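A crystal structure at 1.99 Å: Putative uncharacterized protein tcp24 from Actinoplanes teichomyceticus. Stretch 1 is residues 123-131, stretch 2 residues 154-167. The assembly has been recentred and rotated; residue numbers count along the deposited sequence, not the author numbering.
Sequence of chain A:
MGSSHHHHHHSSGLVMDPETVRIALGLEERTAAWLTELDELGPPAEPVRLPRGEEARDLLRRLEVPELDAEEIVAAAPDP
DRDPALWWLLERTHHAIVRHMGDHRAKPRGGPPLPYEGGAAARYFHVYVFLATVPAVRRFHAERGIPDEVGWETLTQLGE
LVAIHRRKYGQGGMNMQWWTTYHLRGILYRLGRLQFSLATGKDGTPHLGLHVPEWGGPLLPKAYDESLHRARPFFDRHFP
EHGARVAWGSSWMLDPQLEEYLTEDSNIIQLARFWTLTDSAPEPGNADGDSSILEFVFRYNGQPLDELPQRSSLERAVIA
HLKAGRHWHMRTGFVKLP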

# COMPACT_ATOMS: atom_id res chain seq x y z
N ARG A 123 -16.61 2.37 6.12
CA ARG A 123 -15.24 2.28 6.65
C ARG A 123 -14.46 1.12 6.04
O ARG A 123 -13.27 1.24 5.78
CB ARG A 123 -15.26 2.14 8.18
CG ARG A 123 -15.71 3.41 8.90
CD ARG A 123 -15.58 3.25 10.41
NE ARG A 123 -16.66 2.48 11.03
CZ ARG A 123 -16.50 1.31 11.64
NH1 ARG A 123 -15.29 0.73 11.70
NH2 ARG A 123 -17.54 0.71 12.20
N TYR A 124 -15.12 -0.01 5.82
CA TYR A 124 -14.45 -1.19 5.28
C TYR A 124 -14.60 -1.34 3.76
O TYR A 124 -14.27 -2.38 3.21
CB TYR A 124 -14.92 -2.46 6.00
CG TYR A 124 -14.45 -2.60 7.44
CD1 TYR A 124 -13.09 -2.62 7.75
CD2 TYR A 124 -15.37 -2.76 8.48
CE1 TYR A 124 -12.66 -2.77 9.06
CE2 TYR A 124 -14.95 -2.91 9.80
CZ TYR A 124 -13.59 -2.92 10.08
OH TYR A 124 -13.16 -3.08 11.39
N PHE A 125 -15.09 -0.30 3.09
CA PHE A 125 -15.38 -0.38 1.65
C PHE A 125 -14.25 -1.02 0.84
O PHE A 125 -14.48 -1.94 0.06
CB PHE A 125 -15.73 1.00 1.07
CG PHE A 125 -16.01 0.98 -0.41
CD1 PHE A 125 -17.25 0.54 -0.89
CD2 PHE A 125 -15.04 1.39 -1.33
CE1 PHE A 125 -17.51 0.50 -2.26
CE2 PHE A 125 -15.30 1.36 -2.69
CZ PHE A 125 -16.54 0.92 -3.16
N HIS A 126 -13.04 -0.52 1.01
CA HIS A 126 -11.91 -0.98 0.20
C HIS A 126 -11.38 -2.32 0.61
O HIS A 126 -10.66 -2.98 -0.16
CB HIS A 126 -10.83 0.10 0.19
CG HIS A 126 -11.28 1.34 -0.53
ND1 HIS A 126 -11.47 1.36 -1.86
CD2 HIS A 126 -11.61 2.61 -0.06
CE1 HIS A 126 -11.90 2.58 -2.23
NE2 HIS A 126 -11.98 3.35 -1.14
N VAL A 127 -11.73 -2.76 1.81
CA VAL A 127 -11.51 -4.16 2.16
C VAL A 127 -12.41 -5.07 1.30
O VAL A 127 -11.96 -6.12 0.80
CB VAL A 127 -11.75 -4.41 3.66
CG1 VAL A 127 -11.57 -5.89 4.00
CG2 VAL A 127 -10.80 -3.56 4.49
N TYR A 128 -13.67 -4.66 1.12
CA TYR A 128 -14.60 -5.43 0.26
C TYR A 128 -14.12 -5.42 -1.19
O TYR A 128 -14.19 -6.44 -1.87
CB TYR A 128 -16.05 -4.90 0.36
CG TYR A 128 -16.58 -4.96 1.77
CD1 TYR A 128 -16.65 -6.18 2.45
CD2 TYR A 128 -16.96 -3.81 2.43
CE1 TYR A 128 -17.10 -6.24 3.76
CE2 TYR A 128 -17.41 -3.85 3.75
CZ TYR A 128 -17.48 -5.07 4.40
OH TYR A 128 -17.92 -5.12 5.69
N VAL A 129 -13.64 -4.27 -1.65
CA VAL A 129 -12.99 -4.20 -2.96
C VAL A 129 -11.87 -5.23 -3.05
O VAL A 129 -11.81 -5.99 -4.02
CB VAL A 129 -12.41 -2.80 -3.27
CG1 VAL A 129 -11.65 -2.82 -4.60
CG2 VAL A 129 -13.51 -1.76 -3.35
N PHE A 130 -11.00 -5.26 -2.03
CA PHE A 130 -9.86 -6.17 -2.03
C PHE A 130 -10.35 -7.63 -2.07
O PHE A 130 -9.90 -8.41 -2.91
CB PHE A 130 -8.98 -5.92 -0.78
CG PHE A 130 -7.60 -6.55 -0.85
CD1 PHE A 130 -7.42 -7.92 -0.69
CD2 PHE A 130 -6.48 -5.74 -1.04
CE1 PHE A 130 -6.15 -8.49 -0.73
CE2 PHE A 130 -5.21 -6.30 -1.09
CZ PHE A 130 -5.04 -7.67 -0.93
N LEU A 131 -11.28 -7.98 -1.18
CA LEU A 131 -11.84 -9.34 -1.12
C LEU A 131 -12.47 -9.76 -2.46
O LEU A 131 -12.30 -10.89 -2.90
CB LEU A 131 -12.90 -9.45 -0.00
CG LEU A 131 -12.41 -9.26 1.44
CD1 LEU A 131 -13.55 -9.32 2.44
CD2 LEU A 131 -11.33 -10.28 1.78
N THR A 154 2.30 -11.86 -0.51
CA THR A 154 2.08 -10.52 -1.06
C THR A 154 0.76 -9.91 -0.59
O THR A 154 0.72 -8.77 -0.13
CB THR A 154 2.15 -10.57 -2.60
OG1 THR A 154 3.45 -11.05 -2.99
CG2 THR A 154 1.88 -9.19 -3.21
N LEU A 155 -0.32 -10.69 -0.68
CA LEU A 155 -1.65 -10.18 -0.37
C LEU A 155 -1.89 -9.92 1.12
O LEU A 155 -2.83 -9.20 1.46
CB LEU A 155 -2.73 -11.12 -0.95
CG LEU A 155 -2.73 -11.24 -2.49
CD1 LEU A 155 -3.77 -12.24 -2.97
CD2 LEU A 155 -2.94 -9.89 -3.17
N THR A 156 -1.07 -10.52 2.00
CA THR A 156 -1.18 -10.32 3.46
C THR A 156 -0.95 -8.89 3.92
O THR A 156 -1.30 -8.57 5.06
CB THR A 156 -0.20 -11.19 4.28
OG1 THR A 156 1.15 -10.82 3.98
CG2 THR A 156 -0.42 -12.68 4.04
N GLN A 157 -0.38 -8.02 3.08
CA GLN A 157 -0.29 -6.62 3.51
C GLN A 157 -1.67 -6.01 3.78
O GLN A 157 -1.77 -5.00 4.47
CB GLN A 157 0.55 -5.71 2.59
CG GLN A 157 0.97 -4.44 3.36
CD GLN A 157 1.96 -3.54 2.66
OE1 GLN A 157 2.76 -2.83 3.31
NE2 GLN A 157 1.91 -3.52 1.35
N LEU A 158 -2.74 -6.62 3.25
CA LEU A 158 -4.08 -6.14 3.59
C LEU A 158 -4.26 -6.08 5.10
O LEU A 158 -4.73 -5.08 5.64
CB LEU A 158 -5.18 -7.01 2.96
CG LEU A 158 -6.61 -6.60 3.36
CD1 LEU A 158 -6.97 -5.20 2.85
CD2 LEU A 158 -7.62 -7.64 2.87
N GLY A 159 -3.89 -7.16 5.78
CA GLY A 159 -4.03 -7.22 7.24
C GLY A 159 -3.24 -6.13 7.94
O GLY A 159 -3.73 -5.50 8.87
N GLU A 160 -2.01 -5.91 7.49
CA GLU A 160 -1.14 -4.86 8.04
C GLU A 160 -1.81 -3.49 7.91
O GLU A 160 -1.82 -2.70 8.85
CB GLU A 160 0.20 -4.88 7.29
CG GLU A 160 1.16 -3.73 7.64
CD GLU A 160 2.43 -3.76 6.81
OE1 GLU A 160 3.05 -4.84 6.72
OE2 GLU A 160 2.83 -2.70 6.26
N LEU A 161 -2.38 -3.23 6.74
CA LEU A 161 -2.97 -1.91 6.46
C LEU A 161 -4.27 -1.72 7.23
O LEU A 161 -4.58 -0.62 7.67
CB LEU A 161 -3.18 -1.73 4.96
CG LEU A 161 -1.91 -1.74 4.09
CD1 LEU A 161 -2.26 -1.98 2.63
CD2 LEU A 161 -1.12 -0.43 4.24
N VAL A 162 -5.03 -2.81 7.40
CA VAL A 162 -6.20 -2.77 8.28
C VAL A 162 -5.76 -2.43 9.72
O VAL A 162 -6.31 -1.52 10.34
CB VAL A 162 -6.99 -4.10 8.20
CG1 VAL A 162 -8.13 -4.11 9.20
CG2 VAL A 162 -7.53 -4.30 6.79
N ALA A 163 -4.77 -3.16 10.24
CA ALA A 163 -4.23 -2.90 11.59
C ALA A 163 -3.74 -1.47 11.76
O ALA A 163 -4.01 -0.83 12.79
CB ALA A 163 -3.12 -3.88 11.93
N ILE A 164 -3.04 -0.96 10.75
CA ILE A 164 -2.58 0.43 10.73
C ILE A 164 -3.73 1.42 10.84
O ILE A 164 -3.65 2.39 11.59
CB ILE A 164 -1.73 0.73 9.47
CG1 ILE A 164 -0.31 0.14 9.62
CG2 ILE A 164 -1.68 2.23 9.16
CD1 ILE A 164 0.42 -0.04 8.30
N HIS A 165 -4.82 1.19 10.10
CA HIS A 165 -5.96 2.09 10.20
C HIS A 165 -6.42 2.23 11.63
O HIS A 165 -6.63 3.35 12.12
CB HIS A 165 -7.13 1.66 9.31
CG HIS A 165 -8.29 2.62 9.33
ND1 HIS A 165 -9.14 2.70 10.37
CD2 HIS A 165 -8.71 3.58 8.41
CE1 HIS A 165 -10.06 3.65 10.13
NE2 HIS A 165 -9.80 4.18 8.93
N ARG A 166 -6.56 1.10 12.32
CA ARG A 166 -7.08 1.09 13.68
C ARG A 166 -6.12 1.73 14.67
O ARG A 166 -6.54 2.46 15.56
CB ARG A 166 -7.43 -0.34 14.11
CG ARG A 166 -8.04 -0.44 15.51
CD ARG A 166 -8.43 -1.87 15.85
NE ARG A 166 -9.50 -2.37 14.97
CZ ARG A 166 -10.81 -2.26 15.23
NH1 ARG A 166 -11.23 -1.64 16.33
NH2 ARG A 166 -11.69 -2.76 14.37
N ARG A 167 -4.82 1.48 14.50
CA ARG A 167 -3.81 2.13 15.35
C ARG A 167 -3.86 3.65 15.17
O ARG A 167 -3.80 4.41 16.13
CB ARG A 167 -2.40 1.59 15.03
CG ARG A 167 -1.27 2.14 15.90
CD ARG A 167 0.10 1.90 15.27
NE ARG A 167 0.22 0.55 14.71
CZ ARG A 167 1.03 0.20 13.71
NH1 ARG A 167 1.83 1.08 13.13
NH2 ARG A 167 1.04 -1.06 13.29

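The two stretches meet in a small, almost wholly apolar contact between nearly antiparallel helices, centred on the ring of Phe 130 and the side chain of Leu 158, with a lone polar approach between Tyr 124 and Arg 166. The axes of helix 125-131 and helix 157-167 run at 176° to each other and come no nearer than 11.7 Å, so the backbones stay well apart and the gap is bridged by side chains. Together the stretches bury 386 Å² against each other; the nearest CA atoms across the contact, those of Val 127 and Leu 158, are 7.8 Å apart.

Phe 130 contributes the largest share. Its CA-to-CB bond points toward the second stretch, and with chi1 in the t well the ring reaches across the gap. Leu 158, also directed toward its partner, lies over one face of that ring: its CB sits 4.0 Å from the centroid of the Phe 130 ring, 13° off the normal, in a CH-pi contact, while Leu 158 CD2 comes within 3.6 Å of Phe 130 CD1. A flat aromatic face thus meets a branched aliphatic chain, a pairing that allows close packing without any directional polar bond. The tip of the ring extends to the preceding turn, where Phe 130 CZ lies 3.8 Å from Leu 155 CD2 and 3.6 Å from the carbonyl Leu 155 O. That carbonyl also accepts a backbone hydrogen bond from Leu 158 N, with Leu 155 O and Leu 158 N 3.1 Å apart.

One turn before Phe 130, Val 127 continues the apolar surface. Its CB is directed sideways, and its methyls pack against two residues of the second stretch: Val 127 CG2 lies 4.1 Å from Val 162 CG2, and both methyls border Leu 158, with Val 127 CG1 4.5 Å from Leu 158 CD2 and Val 127 CG2 4.5 Å from Leu 158 CD1. Val 162 follows Leu 158 by four residues, and the hydrogen bond from Val 162 N to Leu 158 O, 2.9 Å long, belongs to the helix that presents both side chains toward the first stretch. Short beta-branched side chains suit this position, filling the space between the helices with little conformational freedom to lose.

Toward the start of the first stretch the character changes. Tyr 124, at the N-cap position, and Arg 166 both have sideways CB directions, but their long side chains bring their ends nearer, leaving Tyr 124 OH 3.3 Å from Arg 166 NH2, at the edge of the guanidinium and near its plane. Both atoms have hydrogen-bonding partners elsewhere in the structure.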